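Local coordinates for periplasmic cell division protein (SufI) (Aquifex aeolicus, PDB 6SYY) that is a multicopper oxidase that holds four copper ions and probably couples oxidation of its substrates to the reduction of oxygen, at residues E244-R249 with K370-D375; S64-W69 with D106-S111. All blocks are in the same frame, centred on the assembly; numbering follows the deposited sequence.

In the fold
From the N terminus, contact 2 forms first: the strand 63-72 runs out, the chain passes through the strands 80-86 and 94-98, and the strand 102-110 returns parallel to it, closing a loop of 36 residues in the first cupredoxin-like part of the chain. Contact 1 opens only after that loop has closed, so the two follow in series, neither nested nor crossed. It closes a longer loop of 120 residues where E244-R249 meets K370-D375 at the exit of the strand 361-370. The centres of contact 1 and contact 2 lie about 40 Å apart. Contact 2 flanks the copper-binding region, whereas contact 1 sits at a distant periphery, tying the start of the strand 247-254 to the segment leading toward the last domain.

Contact 1: residues E244-R249 with K370-D375; sequences ERKIYR and KDSAYD
R245 and D371 lie side by side and point the same way where two neighbouring parallel strands of a cupredoxin-like domain run out, E244 and K370 forming a parallel beta bridge. The guanidinium and carboxylate planes stand 78° apart, yet D371 OD1 lies in the guanidinium plane and takes R245 NH1 at 3.0 Å on its syn side, a salt bridge. S372 N reaches the same oxygen from the opposite face of the carboxylate, so two donors fix its position. R245 NE and NH2 are held by the carbonyls of A310 and R308, and R245 N bonds to K370 O at 3.1 Å.

Further along, Y374 is buried. With CG anti to the backbone N (chi1 -170°), the Y374 side chain crosses those of K246 and I247 at about a right angle. K246 CB sits over one face of the Y374 ring, 4.2 Å from its centroid, in a CH-pi contact, while I247 CD1 lies at the ring edge and I247 CG1 is 3.7 Å from Y374 CE1. Y374 OH bonds to the carbonyl of L192, at the helix 183-192. An alanine in place of Y374 would probably open a gap beside K246 and I247 and leave the L192 carbonyl without this donor. S372 OG accepts from Y374 N at 3.1 Å, an ST turn that shapes the bend before the tyrosine, and the same OG touches K246 CG at 3.4 Å.

Contact 2: residues S64-W69 with D106-S111; sequences SITAKW and DFVNNS
I65 pairs with F107 in two parallel strands, 63-72 and 102-110, within a cupredoxin-like beta domain; the axes of the short segments 64-69 and 106-110 run 20° apart. Backbone hydrogen bonds alternate between the strands: I65 N to D106 O (2.8 Å), V108 N to I65 O, A67 N to V108 O and N110 N to A67 O. I65 O takes V108 N from above its carbonyl plane.

Side-chain contacts split between the two sheet faces. On the side of I65, A67 and F107, the phenylalanine has CG anti to the backbone N (chi1 167°) and turns a ring edge to its neighbour strand, with F107 CE1 3.7 Å from A67 CB, an apolar contact, and F107 CD1 3.3 Å from I65 O. I117 touches both I65 and F107, and the F107 side chain is about 9 Å from that of the copper ligand H161. On the other face T66 and V108 lie side by side, pointing the same way, T66 OG1 3.6 Å from V108 CB.

Polar side chains finish the pair. N109 OD1 accepts S111 N, an Asx turn, and also S111 OG, in plane on a lone pair, while its ND2 bonds to the carbonyls of E113 and V136. W69 NE1 makes a weak bond to S111 O. A water joins the two segments, accepting from W69 N at 2.9 Å and donating to N110 O at 2.7 Å.

Contact 1: residues E244-R249 with K370-D375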
ATOM      1  N   GLU A 244       7.813   7.065 -24.358  1.00 37.12           N
ATOM      2  CA  GLU A 244       8.012   8.183 -25.265  1.00 38.95           C
ATOM      3  C   GLU A 244       8.430   9.414 -24.465  1.00 35.36           C
ATOM      4  O   GLU A 244       8.358   9.438 -23.234  1.00 36.87           O
ATOM      5  CB  GLU A 244       6.734   8.453 -26.063  1.00 28.49           C
ATOM      6  CG  GLU A 244       6.017   7.184 -26.487  1.00 38.95           C
ATOM      7  CD  GLU A 244       4.732   7.461 -27.240  1.00 53.64           C
ATOM      8  OE1 GLU A 244       4.548   8.609 -27.698  1.00 63.26           O
ATOM      9  OE2 GLU A 244       3.904   6.535 -27.367  1.00 88.00           O
ATOM     10  N   ARG A 245       8.883  10.446 -25.179  1.00 28.99           N
ATOM     11  CA  ARG A 245       9.241  11.708 -24.529  1.00 23.46           C
ATOM     12  C   ARG A 245       7.944  12.396 -24.107  1.00 25.76           C
ATOM     13  O   ARG A 245       7.395  13.261 -24.793  1.00 24.04           O
ATOM     14  CB  ARG A 245      10.095  12.578 -25.447  1.00 27.15           C
ATOM     15  CG  ARG A 245      11.512  12.039 -25.636  1.00 24.92           C
ATOM     16  CD  ARG A 245      12.411  13.003 -26.398  1.00 26.15           C
ATOM     17  NE  ARG A 245      12.702  14.215 -25.636  1.00 29.21           N
ATOM     18  CZ  ARG A 245      12.221  15.420 -25.927  1.00 28.86           C
ATOM     19  NH1 ARG A 245      11.424  15.584 -26.973  1.00 30.01           N
ATOM     20  NH2 ARG A 245      12.543  16.465 -25.177  1.00 29.49           N
ATOM     21  N   LYS A 246       7.431  11.969 -22.956  1.00 24.54           N
ATOM     22  CA  LYS A 246       6.150  12.431 -22.442  1.00 46.91           C
ATOM     23  C   LYS A 246       6.227  12.442 -20.922  1.00 29.40           C
ATOM     24  O   LYS A 246       7.184  11.945 -20.322  1.00 28.47           O
ATOM     25  CB  LYS A 246       4.984  11.538 -22.915  1.00 22.60           C
ATOM     26  CG  LYS A 246       4.683  11.601 -24.407  1.00 60.45           C
ATOM     27  CD  LYS A 246       3.308  11.034 -24.746  1.00 48.30           C
ATOM     28  CE  LYS A 246       3.302   9.519 -24.740  1.00 53.33           C
ATOM     29  NZ  LYS A 246       1.985   8.972 -25.175  1.00 59.20           N
ATOM     30  N   ILE A 247       5.206  13.018 -20.296  1.00 26.84           N
ATOM     31  CA  ILE A 247       5.022  12.858 -18.860  1.00 32.40           C
ATOM     32  C   ILE A 247       4.285  11.551 -18.609  1.00 41.70           C
ATOM     33  O   ILE A 247       3.235  11.292 -19.209  1.00 28.70           O
ATOM     34  CB  ILE A 247       4.255  14.046 -18.263  1.00 28.96           C
ATOM     35  CG1 ILE A 247       5.103  15.321 -18.335  1.00 24.16           C
ATOM     36  CG2 ILE A 247       3.819  13.723 -16.828  1.00 22.36           C
ATOM     37  CD1 ILE A 247       4.337  16.592 -18.010  1.00 26.15           C
ATOM     38  N   TYR A 248       4.846  10.717 -17.738  1.00 29.61           N
ATOM     39  CA  TYR A 248       4.205   9.487 -17.295  1.00 35.23           C
ATOM     40  C   TYR A 248       3.860   9.596 -15.819  1.00 31.60           C
ATOM     41  O   TYR A 248       4.633  10.145 -15.027  1.00 31.57           O
ATOM     42  CB  TYR A 248       5.104   8.268 -17.515  1.00 23.59           C
ATOM     43  CG  TYR A 248       5.151   7.781 -18.941  1.00 24.50           C
ATOM     44  CD1 TYR A 248       5.809   8.511 -19.920  1.00 24.24           C
ATOM     45  CD2 TYR A 248       4.546   6.584 -19.307  1.00 25.07           C
ATOM     46  CE1 TYR A 248       5.857   8.071 -21.231  1.00 28.12           C
ATOM     47  CE2 TYR A 248       4.587   6.133 -20.615  1.00 32.76           C
ATOM     48  CZ  TYR A 248       5.245   6.883 -21.573  1.00 43.62           C
ATOM     49  OH  TYR A 248       5.298   6.448 -22.878  1.00 39.12           O
ATOM     50  N   ARG A 249       2.698   9.078 -15.453  1.00 26.96           N
ATOM     51  CA  ARG A 249       2.335   8.910 -14.057  1.00 19.58           C
ATOM     52  C   ARG A 249       2.562   7.457 -13.669  1.00 31.86           C
ATOM     53  O   ARG A 249       2.062   6.547 -14.340  1.00 27.15           O
ATOM     54  CB  ARG A 249       0.880   9.301 -13.815  1.00 37.27           C
ATOM     55  CG  ARG A 249       0.376   8.947 -12.432  1.00 39.20           C
ATOM     56  CD  ARG A 249      -1.046   9.403 -12.266  1.00 37.20           C
ATOM     57  NE  ARG A 249      -1.482   9.328 -10.878  1.00 24.92           N
ATOM     58  CZ  ARG A 249      -2.586   9.911 -10.428  1.00 28.91           C
ATOM     59  NH1 ARG A 249      -3.349  10.609 -11.263  1.00 28.78           N
ATOM     60  NH2 ARG A 249      -2.927   9.800  -9.152  1.00 25.66           N
ATOM     61  N   LYS A 370      10.832   6.527 -28.451  1.00 33.54           N
ATOM     62  CA  LYS A 370      10.127   7.340 -29.431  1.00 50.68           C
ATOM     63  C   LYS A 370      10.054   8.783 -28.963  1.00 33.44           C
ATOM     64  O   LYS A 370       9.897   9.052 -27.767  1.00 35.96           O
ATOM     65  CB  LYS A 370       8.702   6.821 -29.679  1.00 35.30           C
ATOM     66  CG  LYS A 370       8.634   5.484 -30.383  1.00 46.79           C
ATOM     67  CD  LYS A 370       7.191   5.066 -30.604  1.00 70.78           C
ATOM     68  CE  LYS A 370       6.423   6.139 -31.356  1.00 79.25           C
ATOM     69  NZ  LYS A 370       5.024   5.722 -31.642  1.00 92.01           N
ATOM     70  N   ASP A 371      10.154   9.705 -29.915  1.00 34.60           N
ATOM     71  CA  ASP A 371       9.866  11.103 -29.658  1.00 30.41           C
ATOM     72  C   ASP A 371       8.355  11.326 -29.674  1.00 45.58           C
ATOM     73  O   ASP A 371       7.572  10.454 -30.059  1.00 34.70           O
ATOM     74  CB  ASP A 371      10.556  11.992 -30.693  1.00 45.50           C
ATOM     75  CG  ASP A 371      10.941  13.353 -30.136  1.00 56.86           C
ATOM     76  OD1 ASP A 371      10.401  13.746 -29.079  1.00 44.89           O
ATOM     77  OD2 ASP A 371      11.784  14.033 -30.763  1.00 56.79           O
ATOM     78  N   SER A 372       7.942  12.520 -29.258  1.00 39.25           N
ATOM     79  CA  SER A 372       6.523  12.819 -29.141  1.00 39.62           C
ATOM     80  C   SER A 372       6.327  14.324 -29.234  1.00 69.04           C
ATOM     81  O   SER A 372       7.245  15.107 -28.969  1.00 54.20           O
ATOM     82  CB  SER A 372       5.952  12.271 -27.825  1.00 38.73           C
ATOM     83  OG  SER A 372       4.638  12.742 -27.587  1.00 60.12           O
ATOM     84  N   ALA A 373       5.113  14.720 -29.625  1.00 31.48           N
ATOM     85  CA  ALA A 373       4.714  16.120 -29.659  1.00 38.80           C
ATOM     86  C   ALA A 373       4.065  16.577 -28.357  1.00 35.32           C
ATOM     87  O   ALA A 373       3.382  17.607 -28.342  1.00 50.73           O
ATOM     88  CB  ALA A 373       3.765  16.371 -30.832  1.00 34.19           C
ATOM     89  N   TYR A 374       4.266  15.832 -27.273  1.00 38.61           N
ATOM     90  CA  TYR A 374       3.633  16.115 -25.989  1.00 35.51           C
ATOM     91  C   TYR A 374       4.070  17.474 -25.451  1.00 29.07           C
ATOM     92  O   TYR A 374       5.263  17.715 -25.246  1.00 36.67           O
ATOM     93  CB  TYR A 374       4.001  15.004 -25.010  1.00 27.34           C
ATOM     94  CG  TYR A 374       3.247  15.004 -23.704  1.00 35.98           C
ATOM     95  CD1 TYR A 374       3.770  15.627 -22.579  1.00 25.75           C
ATOM     96  CD2 TYR A 374       2.026  14.347 -23.587  1.00 33.00           C
ATOM     97  CE1 TYR A 374       3.090  15.612 -21.377  1.00 28.79           C
ATOM     98  CE2 TYR A 374       1.341  14.328 -22.390  1.00 26.15           C
ATOM     99  CZ  TYR A 374       1.877  14.961 -21.290  1.00 35.23           C
ATOM    100  OH  TYR A 374       1.195  14.946 -20.098  1.00 35.52           O
ATOM    101  N   ASP A 375       3.099  18.360 -25.212  1.00 48.52           N
ATOM    102  CA  ASP A 375       3.382  19.726 -24.784  1.00 30.15           C
ATOM    103  C   ASP A 375       2.720  20.094 -23.461  1.00 33.11           C
ATOM    104  O   ASP A 375       2.684  21.279 -23.111  1.00 37.20           O
ATOM    105  CB  ASP A 375       2.951  20.722 -25.863  1.00 31.94           C
ATOM    106  CG  ASP A 375       3.768  20.593 -27.130  1.00 35.70           C
ATOM    107  OD1 ASP A 375       4.931  20.146 -27.039  1.00 43.29           O
ATOM    108  OD2 ASP A 375       3.249  20.939 -28.213  1.00 71.50           O
TER

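Contact 2: residues S64-W69 with D106-S111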
ATOM      1  N   SER A  64     -18.452 -10.596  -7.237  1.00 33.13           N
ATOM      2  CA  SER A  64     -17.743 -11.674  -6.561  1.00 24.62           C
ATOM      3  C   SER A  64     -16.244 -11.515  -6.772  1.00 26.22           C
ATOM      4  O   SER A  64     -15.780 -11.335  -7.903  1.00 29.97           O
ATOM      5  CB  SER A  64     -18.210 -13.041  -7.070  1.00 25.88           C
ATOM      6  OG  SER A  64     -19.568 -13.273  -6.734  1.00 59.13           O
ATOM      7  N   ILE A  65     -15.493 -11.564  -5.679  1.00 22.63           N
ATOM      8  CA  ILE A  65     -14.039 -11.558  -5.714  1.00 21.79           C
ATOM      9  C   ILE A  65     -13.586 -12.872  -5.101  1.00 21.84           C
ATOM     10  O   ILE A  65     -13.713 -13.074  -3.886  1.00 30.32           O
ATOM     11  CB  ILE A  65     -13.447 -10.358  -4.964  1.00 31.07           C
ATOM     12  CG1 ILE A  65     -14.063  -9.062  -5.491  1.00 24.86           C
ATOM     13  CG2 ILE A  65     -11.936 -10.336  -5.110  1.00 20.05           C
ATOM     14  CD1 ILE A  65     -13.722  -7.858  -4.673  1.00 39.97           C
ATOM     15  N   THR A  66     -13.072 -13.772  -5.931  1.00 22.33           N
ATOM     16  CA  THR A  66     -12.746 -15.126  -5.507  1.00 32.89           C
ATOM     17  C   THR A  66     -11.237 -15.284  -5.402  1.00 25.08           C
ATOM     18  O   THR A  66     -10.517 -15.055  -6.378  1.00 33.10           O
ATOM     19  CB  THR A  66     -13.317 -16.156  -6.478  1.00 25.38           C
ATOM     20  OG1 THR A  66     -14.717 -15.919  -6.652  1.00 44.99           O
ATOM     21  CG2 THR A  66     -13.104 -17.560  -5.932  1.00 28.19           C
ATOM     22  N   ALA A  67     -10.764 -15.675  -4.221  1.00 29.44           N
ATOM     23  CA  ALA A  67      -9.376 -16.077  -4.044  1.00 25.74           C
ATOM     24  C   ALA A  67      -9.262 -17.567  -4.331  1.00 31.95           C
ATOM     25  O   ALA A  67     -10.060 -18.360  -3.824  1.00 26.58           O
ATOM     26  CB  ALA A  67      -8.888 -15.767  -2.631  1.00 24.64           C
ATOM     27  N   LYS A  68      -8.286 -17.946  -5.150  1.00 32.45           N
ATOM     28  CA  LYS A  68      -8.176 -19.335  -5.556  1.00 23.28           C
ATOM     29  C   LYS A  68      -6.730 -19.664  -5.893  1.00 32.05           C
ATOM     30  O   LYS A  68      -5.919 -18.783  -6.196  1.00 26.00           O
ATOM     31  CB  LYS A  68      -9.080 -19.639  -6.760  1.00 24.37           C
ATOM     32  CG  LYS A  68      -8.627 -18.991  -8.060  1.00 26.26           C
ATOM     33  CD  LYS A  68      -9.369 -19.580  -9.250  1.00 32.56           C
ATOM     34  CE  LYS A  68      -8.718 -19.161 -10.552  1.00 51.12           C
ATOM     35  NZ  LYS A  68      -9.414 -19.712 -11.748  1.00 51.16           N
ATOM     36  N   TRP A  69      -6.420 -20.957  -5.830  1.00 24.83           N
ATOM     37  CA  TRP A  69      -5.137 -21.459  -6.295  1.00 27.16           C
ATOM     38  C   TRP A  69      -5.147 -21.633  -7.806  1.00 25.14           C
ATOM     39  O   TRP A  69      -6.156 -22.032  -8.395  1.00 40.69           O
ATOM     40  CB  TRP A  69      -4.809 -22.793  -5.631  1.00 50.85           C
ATOM     41  CG  TRP A  69      -4.338 -22.642  -4.240  1.00 56.16           C
ATOM     42  CD1 TRP A  69      -5.024 -22.950  -3.104  1.00 28.02           C
ATOM     43  CD2 TRP A  69      -3.070 -22.127  -3.823  1.00 32.07           C
ATOM     44  NE1 TRP A  69      -4.253 -22.666  -2.002  1.00 55.49           N
ATOM     45  CE2 TRP A  69      -3.050 -22.157  -2.417  1.00 44.69           C
ATOM     46  CE3 TRP A  69      -1.946 -21.646  -4.505  1.00 24.48           C
ATOM     47  CZ2 TRP A  69      -1.950 -21.726  -1.678  1.00 31.74           C
ATOM     48  CZ3 TRP A  69      -0.857 -21.217  -3.772  1.00 25.54           C
ATOM     49  CH2 TRP A  69      -0.866 -21.260  -2.371  1.00 31.30           C
ATOM     50  N   ASP A 106     -18.690  -9.204  -2.580  1.00 24.89           N
ATOM     51  CA  ASP A 106     -18.723 -10.495  -1.906  1.00 33.59           C
ATOM     52  C   ASP A 106     -17.375 -11.167  -2.099  1.00 31.00           C
ATOM     53  O   ASP A 106     -16.915 -11.324  -3.236  1.00 27.27           O
ATOM     54  CB  ASP A 106     -19.829 -11.407  -2.450  1.00 30.97           C
ATOM     55  CG  ASP A 106     -21.166 -10.714  -2.547  1.00 41.48           C
ATOM     56  OD1 ASP A 106     -21.679 -10.567  -3.677  1.00 77.85           O
ATOM     57  OD2 ASP A 106     -21.695 -10.302  -1.495  1.00 51.31           O
ATOM     58  N   PHE A 107     -16.744 -11.552  -0.996  1.00 29.05           N
ATOM     59  CA  PHE A 107     -15.500 -12.306  -1.049  1.00 21.36           C
ATOM     60  C   PHE A 107     -15.821 -13.794  -0.998  1.00 25.08           C
ATOM     61  O   PHE A 107     -16.367 -14.280  -0.002  1.00 29.51           O
ATOM     62  CB  PHE A 107     -14.572 -11.918   0.099  1.00 20.49           C
ATOM     63  CG  PHE A 107     -13.423 -12.866   0.289  1.00 21.54           C
ATOM     64  CD1 PHE A 107     -12.622 -13.232  -0.784  1.00 29.45           C
ATOM     65  CD2 PHE A 107     -13.142 -13.393   1.539  1.00 23.11           C
ATOM     66  CE1 PHE A 107     -11.560 -14.109  -0.613  1.00 26.65           C
ATOM     67  CE2 PHE A 107     -12.080 -14.269   1.720  1.00 26.31           C
ATOM     68  CZ  PHE A 107     -11.290 -14.628   0.644  1.00 28.04           C
ATOM     69  N   VAL A 108     -15.482 -14.510  -2.064  1.00 36.48           N
ATOM     70  CA  VAL A 108     -15.627 -15.960  -2.119  1.00 30.34           C
ATOM     71  C   VAL A 108     -14.251 -16.572  -1.897  1.00 29.16           C
ATOM     72  O   VAL A 108     -13.309 -16.295  -2.651  1.00 28.49           O
ATOM     73  CB  VAL A 108     -16.234 -16.411  -3.454  1.00 24.59           C
ATOM     74  CG1 VAL A 108     -16.515 -17.903  -3.425  1.00 25.71           C
ATOM     75  CG2 VAL A 108     -17.494 -15.615  -3.747  1.00 25.11           C
ATOM     76  N   ASN A 109     -14.129 -17.402  -0.866  1.00 38.42           N
ATOM     77  CA  ASN A 109     -12.833 -17.891  -0.403  1.00 23.92           C
ATOM     78  C   ASN A 109     -12.625 -19.324  -0.880  1.00 27.12           C
ATOM     79  O   ASN A 109     -13.197 -20.265  -0.325  1.00 31.23           O
ATOM     80  CB  ASN A 109     -12.741 -17.801   1.118  1.00 25.96           C
ATOM     81  CG  ASN A 109     -11.364 -18.165   1.639  1.00 27.47           C
ATOM     82  OD1 ASN A 109     -10.397 -18.238   0.877  1.00 27.04           O
ATOM     83  ND2 ASN A 109     -11.264 -18.385   2.945  1.00 27.22           N
ATOM     84  N   ASN A 110     -11.790 -19.489  -1.903  1.00 39.50           N
ATOM     85  CA  ASN A 110     -11.317 -20.799  -2.334  1.00 24.39           C
ATOM     86  C   ASN A 110      -9.805 -20.907  -2.162  1.00 38.44           C
ATOM     87  O   ASN A 110      -9.138 -21.638  -2.895  1.00 37.81           O
ATOM     88  CB  ASN A 110     -11.713 -21.077  -3.784  1.00 31.36           C
ATOM     89  CG  ASN A 110     -13.216 -21.169  -3.974  1.00 41.77           C
ATOM     90  OD1 ASN A 110     -13.950 -21.507  -3.047  1.00 38.67           O
ATOM     91  ND2 ASN A 110     -13.680 -20.875  -5.185  1.00 54.19           N
ATOM     92  N   SER A 111      -9.255 -20.169  -1.199  1.00 32.26           N
ATOM     93  CA  SER A 111      -7.814 -20.134  -0.988  1.00 27.86           C
ATOM     94  C   SER A 111      -7.291 -21.321  -0.192  1.00 32.00           C
ATOM     95  O   SER A 111      -6.071 -21.497  -0.110  1.00 35.53           O
ATOM     96  CB  SER A 111      -7.420 -18.838  -0.276  1.00 35.96           C
ATOM     97  OG  SER A 111      -7.874 -18.837   1.067  1.00 24.69           O
TER
HETATM   98  O   HOH W   1      -8.626 -22.750  -5.249  1.00 30.85           O